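Local coordinates for protein 2-hydroxyisobutyryl-CoA synthetase (Aquincola tertiaricarbonis, PDB 6HDW) that is a synthetase by name and belongs to the AMP-binding enzymes of the ANL superfamily, which pair a large nucleotide-binding part with a smaller C-terminal domain, at residues N149-I154 with S282-V287; C246-G251 with Y273-M278; R53-C58 with S80-L85. All coordinates share one frame; numbering follows the deposited sequence.

Contact 1: N149-I154 with S282-V287. With 8LE ([[(2~{R},3~{S},4~{R},5~{R})-5-(6-aminopurin-9-yl)-3,4-bis(oxidanyl)oxolan-2-yl]methoxy-oxidanyl-phosphoryl] 2-methyl-2-oxidanyl-propanoate), chain B.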
loop_
_atom_site.group_PDB
_atom_site.type_symbol
_atom_site.label_atom_id
_atom_site.label_comp_id
_atom_site.label_asym_id
_atom_site.label_seq_id
_atom_site.Cartn_x
_atom_site.Cartn_y
_atom_site.Cartn_z
ATOM N N ASN A 149 8.203 -3.581 -16.780
ATOM C CA ASN A 149 8.866 -4.476 -17.725
ATOM C C ASN A 149 10.317 -4.697 -17.342
ATOM O O ASN A 149 10.763 -5.849 -17.313
ATOM C CB ASN A 149 8.714 -3.972 -19.155
ATOM C CG ASN A 149 7.409 -4.375 -19.787
ATOM O OD1 ASN A 149 7.291 -5.466 -20.339
ATOM N ND2 ASN A 149 6.409 -3.492 -19.775
ATOM N N ALA A 150 11.033 -3.609 -16.967
ATOM C CA ALA A 150 12.424 -3.686 -16.510
ATOM C C ALA A 150 12.515 -4.550 -15.266
ATOM O O ALA A 150 13.396 -5.398 -15.190
ATOM C CB ALA A 150 12.957 -2.297 -16.203
ATOM N N HIS A 151 11.572 -4.375 -14.315
ATOM C CA HIS A 151 11.577 -5.121 -13.056
ATOM C C HIS A 151 11.242 -6.596 -13.218
ATOM O O HIS A 151 11.884 -7.407 -12.555
ATOM C CB HIS A 151 10.688 -4.440 -12.004
ATOM C CG HIS A 151 11.335 -3.241 -11.386
ATOM N ND1 HIS A 151 10.779 -2.608 -10.305
ATOM C CD2 HIS A 151 12.504 -2.632 -11.691
ATOM C CE1 HIS A 151 11.600 -1.620 -9.998
ATOM N NE2 HIS A 151 12.661 -1.609 -10.791
ATOM N N ALA A 152 10.286 -6.953 -14.109
ATOM C CA ALA A 152 9.930 -8.352 -14.401
ATOM C C ALA A 152 11.141 -9.089 -14.989
ATOM O O ALA A 152 11.383 -10.244 -14.640
ATOM C CB ALA A 152 8.763 -8.411 -15.375
ATOM N N ARG A 153 11.925 -8.388 -15.833
ATOM C CA ARG A 153 13.144 -8.868 -16.481
ATOM C C ARG A 153 14.234 -9.208 -15.455
ATOM O O ARG A 153 14.828 -10.284 -15.525
ATOM C CB ARG A 153 13.632 -7.808 -17.484
ATOM C CG ARG A 153 15.058 -7.975 -17.981
ATOM C CD ARG A 153 15.393 -6.904 -18.984
ATOM N NE ARG A 153 16.795 -6.963 -19.379
ATOM C CZ ARG A 153 17.426 -5.997 -20.035
ATOM N NH1 ARG A 153 16.785 -4.888 -20.378
ATOM N NH2 ARG A 153 18.707 -6.130 -20.346
ATOM N N ILE A 154 14.485 -8.284 -14.509
ATOM C CA ILE A 154 15.479 -8.417 -13.439
ATOM C C ILE A 154 15.043 -9.491 -12.414
ATOM O O ILE A 154 15.886 -10.252 -11.955
ATOM C CB ILE A 154 15.768 -7.023 -12.808
ATOM C CG1 ILE A 154 16.427 -6.075 -13.839
ATOM C CG2 ILE A 154 16.624 -7.139 -11.550
ATOM C CD1 ILE A 154 16.193 -4.582 -13.575
ATOM N N SER A 282 13.820 4.932 -10.334
ATOM C CA SER A 282 12.917 3.834 -10.702
ATOM C C SER A 282 12.923 3.723 -12.235
ATOM O O SER A 282 12.833 4.764 -12.880
ATOM C CB SER A 282 11.510 4.075 -10.175
ATOM O OG SER A 282 11.519 4.194 -8.762
ATOM N N PRO A 283 13.167 2.547 -12.860
ATOM C CA PRO A 283 13.350 1.202 -12.274
ATOM C C PRO A 283 14.632 1.088 -11.440
ATOM O O PRO A 283 15.734 1.051 -11.978
ATOM C CB PRO A 283 13.285 0.280 -13.506
ATOM C CG PRO A 283 13.767 1.124 -14.638
ATOM C CD PRO A 283 13.260 2.510 -14.334
ATOM N N PHE A 284 14.480 1.122 -10.109
ATOM C CA PHE A 284 15.579 1.127 -9.130
ATOM C C PHE A 284 16.333 -0.200 -9.051
ATOM O O PHE A 284 17.458 -0.237 -8.544
ATOM C CB PHE A 284 15.083 1.577 -7.737
ATOM C CG PHE A 284 13.952 0.737 -7.201
ATOM C CD1 PHE A 284 14.204 -0.470 -6.557
ATOM C CD2 PHE A 284 12.631 1.137 -7.365
ATOM C CE1 PHE A 284 13.158 -1.267 -6.107
ATOM C CE2 PHE A 284 11.585 0.342 -6.898
ATOM C CZ PHE A 284 11.856 -0.856 -6.280
ATOM N N MET A 285 15.728 -1.283 -9.583
ATOM C CA MET A 285 16.365 -2.598 -9.647
ATOM C C MET A 285 17.462 -2.635 -10.736
ATOM O O MET A 285 18.019 -3.707 -10.990
ATOM C CB MET A 285 15.322 -3.715 -9.855
ATOM C CG MET A 285 14.428 -3.933 -8.667
ATOM S SD MET A 285 13.259 -5.275 -8.938
ATOM C CE MET A 285 14.277 -6.669 -8.575
ATOM N N ASN A 286 17.811 -1.456 -11.345
ATOM C CA ASN A 286 18.878 -1.321 -12.368
ATOM C C ASN A 286 20.247 -1.840 -11.854
ATOM O O ASN A 286 21.140 -2.141 -12.651
ATOM C CB ASN A 286 18.973 0.122 -12.890
ATOM C CG ASN A 286 19.519 1.094 -11.873
ATOM O OD1 ASN A 286 18.844 1.456 -10.920
ATOM N ND2 ASN A 286 20.766 1.509 -12.029
ATOM N N VAL A 287 20.406 -1.901 -10.519
ATOM C CA VAL A 287 21.543 -2.526 -9.827
ATOM C C VAL A 287 20.920 -3.693 -9.064
ATOM O O VAL A 287 19.988 -3.474 -8.271
ATOM C CB VAL A 287 22.463 -1.618 -8.961
ATOM C CG1 VAL A 287 23.343 -0.736 -9.835
ATOM C CG2 VAL A 287 21.675 -0.782 -7.960
HETATM C C2 8LE B . 22.862 -0.184 -0.107
HETATM C CAA 8LE B . 13.520 2.389 -3.832
HETATM C CAZ 8LE B . 14.757 1.968 -3.017
HETATM C CAB 8LE B . 15.927 1.639 -3.963
HETATM O OAF 8LE B . 14.453 0.786 -2.289
HETATM C CAS 8LE B . 15.137 3.091 -2.017
HETATM O OAD 8LE B . 15.219 2.860 -0.813
HETATM O OAQ 8LE B . 15.337 4.327 -2.564
HETATM P PBC 8LE B . 15.422 5.754 -1.750
HETATM O OAI 8LE B . 14.223 5.826 -0.704
HETATM O OAE 8LE B . 15.448 6.879 -2.713
HETATM O "O5'" 8LE B . 16.776 5.707 -0.943
HETATM C "C5'" 8LE B . 17.941 5.434 -1.710
HETATM C "C4'" 8LE B . 19.113 5.277 -0.780
HETATM O "O4'" 8LE B . 18.915 4.073 0.003
HETATM C "C3'" 8LE B . 20.289 5.016 -1.637
HETATM O "O3'" 8LE B . 20.893 6.263 -1.996
HETATM C "C2'" 8LE B . 21.168 4.187 -0.699
HETATM O "O2'" 8LE B . 21.851 4.999 0.304
HETATM C "C1'" 8LE B . 20.144 3.313 -0.012
HETATM N N9 8LE B . 19.977 1.997 -0.708
HETATM C C8 8LE B . 18.962 1.582 -1.474
HETATM N N7 8LE B . 19.232 0.348 -1.884
HETATM C C5 8LE B . 20.424 -0.007 -1.391
HETATM C C4 8LE B . 20.885 1.026 -0.661
HETATM N N3 8LE B . 22.069 0.958 -0.007
HETATM N N1 8LE B . 22.359 -1.240 -0.872
HETATM C C6 8LE B . 21.158 -1.134 -1.470
HETATM N N6 8LE B . 20.676 -2.146 -2.180
#
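With CG set beside its own backbone N (chi1 -77°), His151 carries its imidazole out of the helix and in among Pro283, Phe284 and Met285. Phe284 holds CG between its backbone N and carbonyl carbon, a rotamer that turns the benzyl ring to receive the imidazole. The two rings make a T-shaped, edge-to-face pair: His151 CE1 reaches Phe284 CE2 at 3.7 Å, and the planes stand at 74°. On its opposite face, Phe284 receives the ligand 8LE, whose CAA is 3.8 Å from Phe284 CG. The phenyl ring is therefore a flat partition between histidine and ligand.

Met285 lies over one face of the imidazole. Its CG makes a CH-pi contact and its SD a Met-aromatic one, SD being 3.7 Å from His151 CG; a long, polarisable thioether suits this place. A weak hydrogen bond, 3.3 Å long, runs from Met285 N to His151 NE2, while the ring's ND1 is hydrogen-bonded to Gly180 O. Gly180 O at ND1 and the weak bond at NE2 probably help set the rotation of this buried ring.

Smaller apolar groups complete the fit. Pro283, which follows a cis peptide bond, brings CB to 3.7 Å from Ala150 CB, where a methyl group allows the close approach. Ile154 CG2 packs on Met285 CE at 3.8 Å.

The contact joins helix 141-157 to the loop between strands 271-274 and 287-288; Gly180 belongs to helix 176-187, and Ile304 of strand 304-310 also packs on Pro283.

Contact 2: C246-G251 with Y273-M278. With 8LE ([[(2~{R},3~{S},4~{R},5~{R})-5-(6-aminopurin-9-yl)-3,4-bis(oxidanyl)oxolan-2-yl]methoxy-oxidanyl-phosphoryl] 2-methyl-2-oxidanyl-propanoate), chain B.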
loop_
_atom_site.group_PDB
_atom_site.type_symbol
_atom_site.label_atom_id
_atom_site.label_comp_id
_atom_site.label_asym_id
_atom_site.label_seq_id
_atom_site.Cartn_x
_atom_site.Cartn_y
_atom_site.Cartn_z
ATOM N N CYS A 246 13.624 -17.605 -2.426
ATOM C CA CYS A 246 14.449 -16.416 -2.312
ATOM C C CYS A 246 13.753 -15.252 -1.628
ATOM O O CYS A 246 12.533 -15.225 -1.464
ATOM C CB CYS A 246 15.028 -16.002 -3.663
ATOM S SG CYS A 246 13.944 -14.941 -4.649
ATOM N N LEU A 247 14.581 -14.295 -1.211
ATOM C CA LEU A 247 14.214 -13.019 -0.622
ATOM C C LEU A 247 15.075 -12.025 -1.385
ATOM O O LEU A 247 16.270 -12.272 -1.572
ATOM C CB LEU A 247 14.541 -12.964 0.884
ATOM C CG LEU A 247 13.812 -13.948 1.798
ATOM C CD1 LEU A 247 14.679 -15.175 2.062
ATOM C CD2 LEU A 247 13.431 -13.286 3.122
ATOM N N PHE A 248 14.465 -10.959 -1.895
ATOM C CA PHE A 248 15.182 -9.928 -2.633
ATOM C C PHE A 248 14.934 -8.587 -1.975
ATOM O O PHE A 248 13.807 -8.273 -1.616
ATOM C CB PHE A 248 14.895 -9.980 -4.146
ATOM C CG PHE A 248 13.539 -9.546 -4.646
ATOM C CD1 PHE A 248 12.428 -10.371 -4.500
ATOM C CD2 PHE A 248 13.396 -8.375 -5.385
ATOM C CE1 PHE A 248 11.182 -9.993 -5.012
ATOM C CE2 PHE A 248 12.152 -8.004 -5.908
ATOM C CZ PHE A 248 11.052 -8.810 -5.704
ATOM N N PHE A 249 16.001 -7.856 -1.692
ATOM C CA PHE A 249 15.879 -6.633 -0.914
ATOM C C PHE A 249 16.503 -5.423 -1.542
ATOM O O PHE A 249 17.461 -5.538 -2.313
ATOM C CB PHE A 249 16.547 -6.816 0.477
ATOM C CG PHE A 249 16.245 -8.069 1.266
ATOM C CD1 PHE A 249 14.973 -8.298 1.781
ATOM C CD2 PHE A 249 17.252 -8.980 1.567
ATOM C CE1 PHE A 249 14.697 -9.447 2.521
ATOM C CE2 PHE A 249 16.980 -10.124 2.324
ATOM C CZ PHE A 249 15.710 -10.341 2.807
ATOM N N SER A 250 16.003 -4.248 -1.109
ATOM C CA SER A 250 16.508 -2.911 -1.414
ATOM C C SER A 250 16.169 -1.962 -0.250
ATOM O O SER A 250 15.336 -2.292 0.599
ATOM C CB SER A 250 15.944 -2.395 -2.737
ATOM O OG SER A 250 14.615 -1.915 -2.617
ATOM N N GLY A 251 16.815 -0.803 -0.218
ATOM C CA GLY A 251 16.502 0.226 0.761
ATOM C C GLY A 251 17.656 0.655 1.621
ATOM O O GLY A 251 17.670 1.781 2.117
ATOM N N TYR A 273 18.942 -11.891 -2.381
ATOM C CA TYR A 273 19.397 -11.070 -3.495
ATOM C C TYR A 273 19.388 -9.614 -3.152
ATOM O O TYR A 273 18.419 -9.111 -2.577
ATOM C CB TYR A 273 18.588 -11.329 -4.780
ATOM C CG TYR A 273 18.682 -12.757 -5.256
ATOM C CD1 TYR A 273 19.912 -13.324 -5.582
ATOM C CD2 TYR A 273 17.551 -13.562 -5.331
ATOM C CE1 TYR A 273 20.010 -14.653 -5.985
ATOM C CE2 TYR A 273 17.638 -14.893 -5.740
ATOM C CZ TYR A 273 18.868 -15.430 -6.077
ATOM O OH TYR A 273 18.965 -16.735 -6.481
ATOM N N ASP A 274 20.470 -8.934 -3.539
ATOM C CA ASP A 274 20.656 -7.503 -3.375
ATOM C C ASP A 274 20.227 -6.798 -4.669
ATOM O O ASP A 274 20.556 -7.259 -5.766
ATOM C CB ASP A 274 22.132 -7.202 -3.078
ATOM C CG ASP A 274 22.428 -5.823 -2.517
ATOM O OD1 ASP A 274 21.515 -5.213 -1.916
ATOM O OD2 ASP A 274 23.599 -5.393 -2.594
ATOM N N CYS A 275 19.461 -5.705 -4.524
ATOM C CA CYS A 275 19.016 -4.823 -5.603
ATOM C C CYS A 275 18.754 -3.433 -5.034
ATOM O O CYS A 275 18.756 -3.274 -3.820
ATOM C CB CYS A 275 17.802 -5.378 -6.355
ATOM S SG CYS A 275 16.235 -5.289 -5.452
ATOM N N GLY A 276 18.552 -2.446 -5.901
ATOM C CA GLY A 276 18.200 -1.100 -5.477
ATOM C C GLY A 276 19.235 -0.006 -5.595
ATOM O O GLY A 276 20.291 -0.062 -4.961
ATOM N N SER A 277 18.890 1.033 -6.371
ATOM C CA SER A 277 19.670 2.255 -6.530
ATOM C C SER A 277 18.975 3.344 -5.696
ATOM O O SER A 277 19.167 3.391 -4.488
ATOM C CB SER A 277 19.792 2.647 -8.002
ATOM O OG SER A 277 18.521 2.753 -8.618
ATOM N N MET A 278 18.117 4.164 -6.322
ATOM C CA MET A 278 17.379 5.257 -5.684
ATOM C C MET A 278 15.943 5.258 -6.193
ATOM O O MET A 278 15.688 4.743 -7.275
ATOM C CB MET A 278 18.031 6.604 -6.048
ATOM C CG MET A 278 19.531 6.677 -5.783
ATOM S SD MET A 278 20.159 8.331 -6.109
ATOM C CE MET A 278 20.758 8.123 -7.566
HETATM C C2 8LE B . 22.862 -0.184 -0.107
HETATM C CAA 8LE B . 13.520 2.389 -3.832
HETATM C CAZ 8LE B . 14.757 1.968 -3.017
HETATM C CAB 8LE B . 15.927 1.639 -3.963
HETATM O OAF 8LE B . 14.453 0.786 -2.289
HETATM C CAS 8LE B . 15.137 3.091 -2.017
HETATM O OAD 8LE B . 15.219 2.860 -0.813
HETATM O OAQ 8LE B . 15.337 4.327 -2.564
HETATM P PBC 8LE B . 15.422 5.754 -1.750
HETATM O OAI 8LE B . 14.223 5.826 -0.704
HETATM O OAE 8LE B . 15.448 6.879 -2.713
HETATM O "O5'" 8LE B . 16.776 5.707 -0.943
HETATM C "C5'" 8LE B . 17.941 5.434 -1.710
HETATM C "C4'" 8LE B . 19.113 5.277 -0.780
HETATM O "O4'" 8LE B . 18.915 4.073 0.003
HETATM C "C3'" 8LE B . 20.289 5.016 -1.637
HETATM O "O3'" 8LE B . 20.893 6.263 -1.996
HETATM C "C2'" 8LE B . 21.168 4.187 -0.699
HETATM O "O2'" 8LE B . 21.851 4.999 0.304
HETATM C "C1'" 8LE B . 20.144 3.313 -0.012
HETATM N N9 8LE B . 19.977 1.997 -0.708
HETATM C C8 8LE B . 18.962 1.582 -1.474
HETATM N N7 8LE B . 19.232 0.348 -1.884
HETATM C C5 8LE B . 20.424 -0.007 -1.391
HETATM C C4 8LE B . 20.885 1.026 -0.661
HETATM N N3 8LE B . 22.069 0.958 -0.007
HETATM N N1 8LE B . 22.359 -1.240 -0.872
HETATM C C6 8LE B . 21.158 -1.134 -1.470
HETATM N N6 8LE B . 20.676 -2.146 -2.180
#
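Leu247 O accepts the backbone NH of Tyr273 at 2.8 Å, Phe249 N donates a hydrogen bond to Tyr273 O at 2.9 Å, and Cys275 N closes the series on Phe249 O. Phe248 and Tyr273 put their CB atoms on one face of the sheet, 4.0 Å apart, whereas Phe249 and Asp274 point to the other. Beyond this pair, Cys246 lays CB 3.5 Å from Tyr273 CE2, and its SG sits at the edge of the phenol ring, a small sulfur side chain fitting beside a large aromatic one.

These parallel strands, 246-249 and 271-274, are joined through helix 258-268 in a beta-alpha-beta unit, and the chain just past their C-terminal ends meets the ligand 8LE, as is usual for parallel sheets. Ser250 OG stands between its backbone N and carbonyl carbon (chi1 78°) and shares a hydrogen bond of 2.7 Å with 8LE OAF. The amino group N6 of 8LE is gripped twice, by Cys275 O at 2.8 Å and by Asp274 OD1 at 3.2 Å. Glycine suits position 276 doubly: a CB on Gly276 would clash with Ser250 CB, and at its positive phi (108°) would also jam against Cys275 O.

In a second shell, Tyr219 OH bonds Ser250 OG, and Ser256 OG bonds Asp274 OD2, probably helping to orient the carboxylate. Farther out, Phe218 of strand 217-220 and Ala225 of helix 222-234 pack on Phe249.

Contact 3: R53-C58 with S80-L85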
loop_
_atom_site.group_PDB
_atom_site.type_symbol
_atom_site.label_atom_id
_atom_site.label_comp_id
_atom_site.label_asym_id
_atom_site.label_seq_id
_atom_site.Cartn_x
_atom_site.Cartn_y
_atom_site.Cartn_z
ATOM N N ARG A 53 21.706 6.149 -27.223
ATOM C CA ARG A 53 20.517 6.417 -26.404
ATOM C C ARG A 53 20.675 7.686 -25.553
ATOM O O ARG A 53 19.711 8.440 -25.388
ATOM C CB ARG A 53 20.177 5.194 -25.516
ATOM C CG ARG A 53 18.904 5.345 -24.639
ATOM C CD ARG A 53 17.615 5.669 -25.407
ATOM N NE ARG A 53 17.329 4.680 -26.449
ATOM C CZ ARG A 53 16.723 3.514 -26.244
ATOM N NH1 ARG A 53 16.298 3.181 -25.030
ATOM N NH2 ARG A 53 16.537 2.673 -27.248
ATOM N N LEU A 54 21.891 7.895 -25.017
ATOM C CA LEU A 54 22.301 9.030 -24.188
ATOM C C LEU A 54 22.100 10.328 -24.962
ATOM O O LEU A 54 21.636 11.316 -24.395
ATOM C CB LEU A 54 23.789 8.849 -23.814
ATOM C CG LEU A 54 24.217 8.750 -22.337
ATOM C CD1 LEU A 54 23.147 8.165 -21.436
ATOM C CD2 LEU A 54 25.502 7.965 -22.201
ATOM N N GLN A 55 22.411 10.304 -26.270
ATOM C CA GLN A 55 22.250 11.421 -27.194
ATOM C C GLN A 55 20.754 11.731 -27.389
ATOM O O GLN A 55 20.371 12.902 -27.368
ATOM C CB GLN A 55 22.926 11.101 -28.534
ATOM C CG GLN A 55 24.458 11.074 -28.461
ATOM C CD GLN A 55 25.098 10.357 -29.633
ATOM O OE1 GLN A 55 24.804 9.197 -29.934
ATOM N NE2 GLN A 55 26.039 11.017 -30.284
ATOM N N GLN A 56 19.917 10.671 -27.542
ATOM C CA GLN A 56 18.461 10.749 -27.717
ATOM C C GLN A 56 17.812 11.342 -26.457
ATOM O O GLN A 56 16.997 12.254 -26.559
ATOM C CB GLN A 56 17.861 9.350 -27.996
ATOM C CG GLN A 56 18.112 8.778 -29.380
ATOM C CD GLN A 56 17.524 7.390 -29.517
ATOM O OE1 GLN A 56 18.173 6.382 -29.207
ATOM N NE2 GLN A 56 16.287 7.299 -30.003
ATOM N N VAL A 57 18.202 10.827 -25.275
ATOM C CA VAL A 57 17.715 11.241 -23.960
ATOM C C VAL A 57 18.046 12.720 -23.692
ATOM O O VAL A 57 17.150 13.485 -23.327
ATOM C CB VAL A 57 18.218 10.262 -22.859
ATOM C CG1 VAL A 57 18.042 10.835 -21.451
ATOM C CG2 VAL A 57 17.515 8.909 -22.979
ATOM N N CYS A 58 19.306 13.124 -23.920
ATOM C CA CYS A 58 19.758 14.504 -23.729
ATOM C C CYS A 58 19.059 15.484 -24.670
ATOM O O CYS A 58 18.775 16.605 -24.253
ATOM C CB CYS A 58 21.276 14.606 -23.835
ATOM S SG CYS A 58 22.159 13.960 -22.394
ATOM N N SER A 80 24.883 18.066 -28.595
ATOM C CA SER A 80 25.734 17.803 -29.756
ATOM C C SER A 80 27.202 17.555 -29.389
ATOM O O SER A 80 27.929 16.976 -30.195
ATOM C CB SER A 80 25.632 18.945 -30.756
ATOM O OG SER A 80 26.139 20.152 -30.212
ATOM N N GLN A 81 27.630 18.003 -28.186
ATOM C CA GLN A 81 28.994 17.828 -27.669
ATOM C C GLN A 81 29.180 16.435 -27.071
ATOM O O GLN A 81 30.310 16.033 -26.802
ATOM C CB GLN A 81 29.342 18.907 -26.634
ATOM C CG GLN A 81 29.377 20.325 -27.190
ATOM C CD GLN A 81 29.525 21.324 -26.076
ATOM O OE1 GLN A 81 28.616 21.532 -25.276
ATOM N NE2 GLN A 81 30.677 21.954 -25.985
ATOM N N LEU A 82 28.077 15.701 -26.852
ATOM C CA LEU A 82 28.122 14.333 -26.351
ATOM C C LEU A 82 28.445 13.449 -27.569
ATOM O O LEU A 82 27.561 13.158 -28.383
ATOM C CB LEU A 82 26.783 13.964 -25.665
ATOM C CG LEU A 82 26.526 12.495 -25.285
ATOM C CD1 LEU A 82 27.615 11.936 -24.384
ATOM C CD2 LEU A 82 25.159 12.338 -24.641
ATOM N N LYS A 83 29.744 13.121 -27.736
ATOM C CA LYS A 83 30.268 12.345 -28.866
ATOM C C LYS A 83 30.885 11.011 -28.419
ATOM O O LYS A 83 31.195 10.167 -29.265
ATOM C CB LYS A 83 31.299 13.169 -29.679
ATOM C CG LYS A 83 30.857 14.585 -30.077
ATOM C CD LYS A 83 30.439 14.674 -31.537
ATOM C CE LYS A 83 30.578 16.072 -32.098
ATOM N NZ LYS A 83 31.965 16.353 -32.559
ATOM N N SER A 84 31.074 10.836 -27.097
ATOM C CA SER A 84 31.638 9.633 -26.469
ATOM C C SER A 84 31.188 9.547 -25.005
ATOM O O SER A 84 30.633 10.510 -24.486
ATOM C CB SER A 84 33.162 9.643 -26.553
ATOM O OG SER A 84 33.732 10.641 -25.722
ATOM N N LEU A 85 31.443 8.404 -24.338
ATOM C CA LEU A 85 31.117 8.203 -22.923
ATOM C C LEU A 85 32.027 9.065 -22.028
ATOM O O LEU A 85 31.653 9.400 -20.903
ATOM C CB LEU A 85 31.221 6.713 -22.543
ATOM C CG LEU A 85 30.177 5.769 -23.160
ATOM C CD1 LEU A 85 30.495 4.322 -22.833
ATOM C CD2 LEU A 85 28.761 6.112 -22.698
#
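Leu82 enters the groove of helix 43-64 between Leu54 and Cys58, one helical turn apart. With CG opposite the backbone N, chi1 169° carries CG toward the helix and chi2 56° turns CD2 onto it. There CD2 rests 3.7 Å from Leu54 C and 3.8 Å from Leu54 CB, while Cys58 SG, compact enough for the helix surface, approaches Leu82 CD2 at 4.1 Å.

Gln55 crosses this leucine at a slant. CG sits beside its own backbone N, and the chain extended beyond it carries the amide past Leu82 CG to the main chain, where NE2 donates to Leu82 O at 3.2 Å. The bond is bent, and the carbonyl oxygen lies out of the glutamine amide plane. A glutamine suits the site because its methylene groups can pack on leucine while its end serves a carbonyl.

Neither chi1 (-120°) nor chi2 of Leu54 is staggered, so the placing of its branches is less certain; as modelled, its CD2 meets Leu85 CD2 at 3.8 Å, the two side chains crossing at about a right angle. Leu85 opens helix 85-91, whose N-cap is Ser84, its hydroxyl bonded to Asp87 N. Phe88 of that helix touches both Leu54 and Leu82.

The chemistry is thus chiefly apolar, with a single side-chain-to-main-chain hydrogen bond from the partly exposed Gln55 to Leu82 O giving the loop's main chain a directional hold on the helix.

Overall arrangement
Along the chain contact 3 closes first; contact 1 then opens on helix 141-157 and brackets contact 2, whose two segments fall inside the loop it closes. Contacts 1 and 2 have centres 11 Å apart and touch: Phe284 O meets Ser277 N at 2.9 Å, and both contacts border 8LE. The parallel sheet, through strands 246-249 and 271-274, and the loop that follows it therefore build neighbouring parts of one ligand pocket. Contact 3 lies apart, its centre about 23 Å from that of contact 1 and 30 Å from that of contact 2, and ties helix 43-64 to the start of helix 85-91, well away from the ligand.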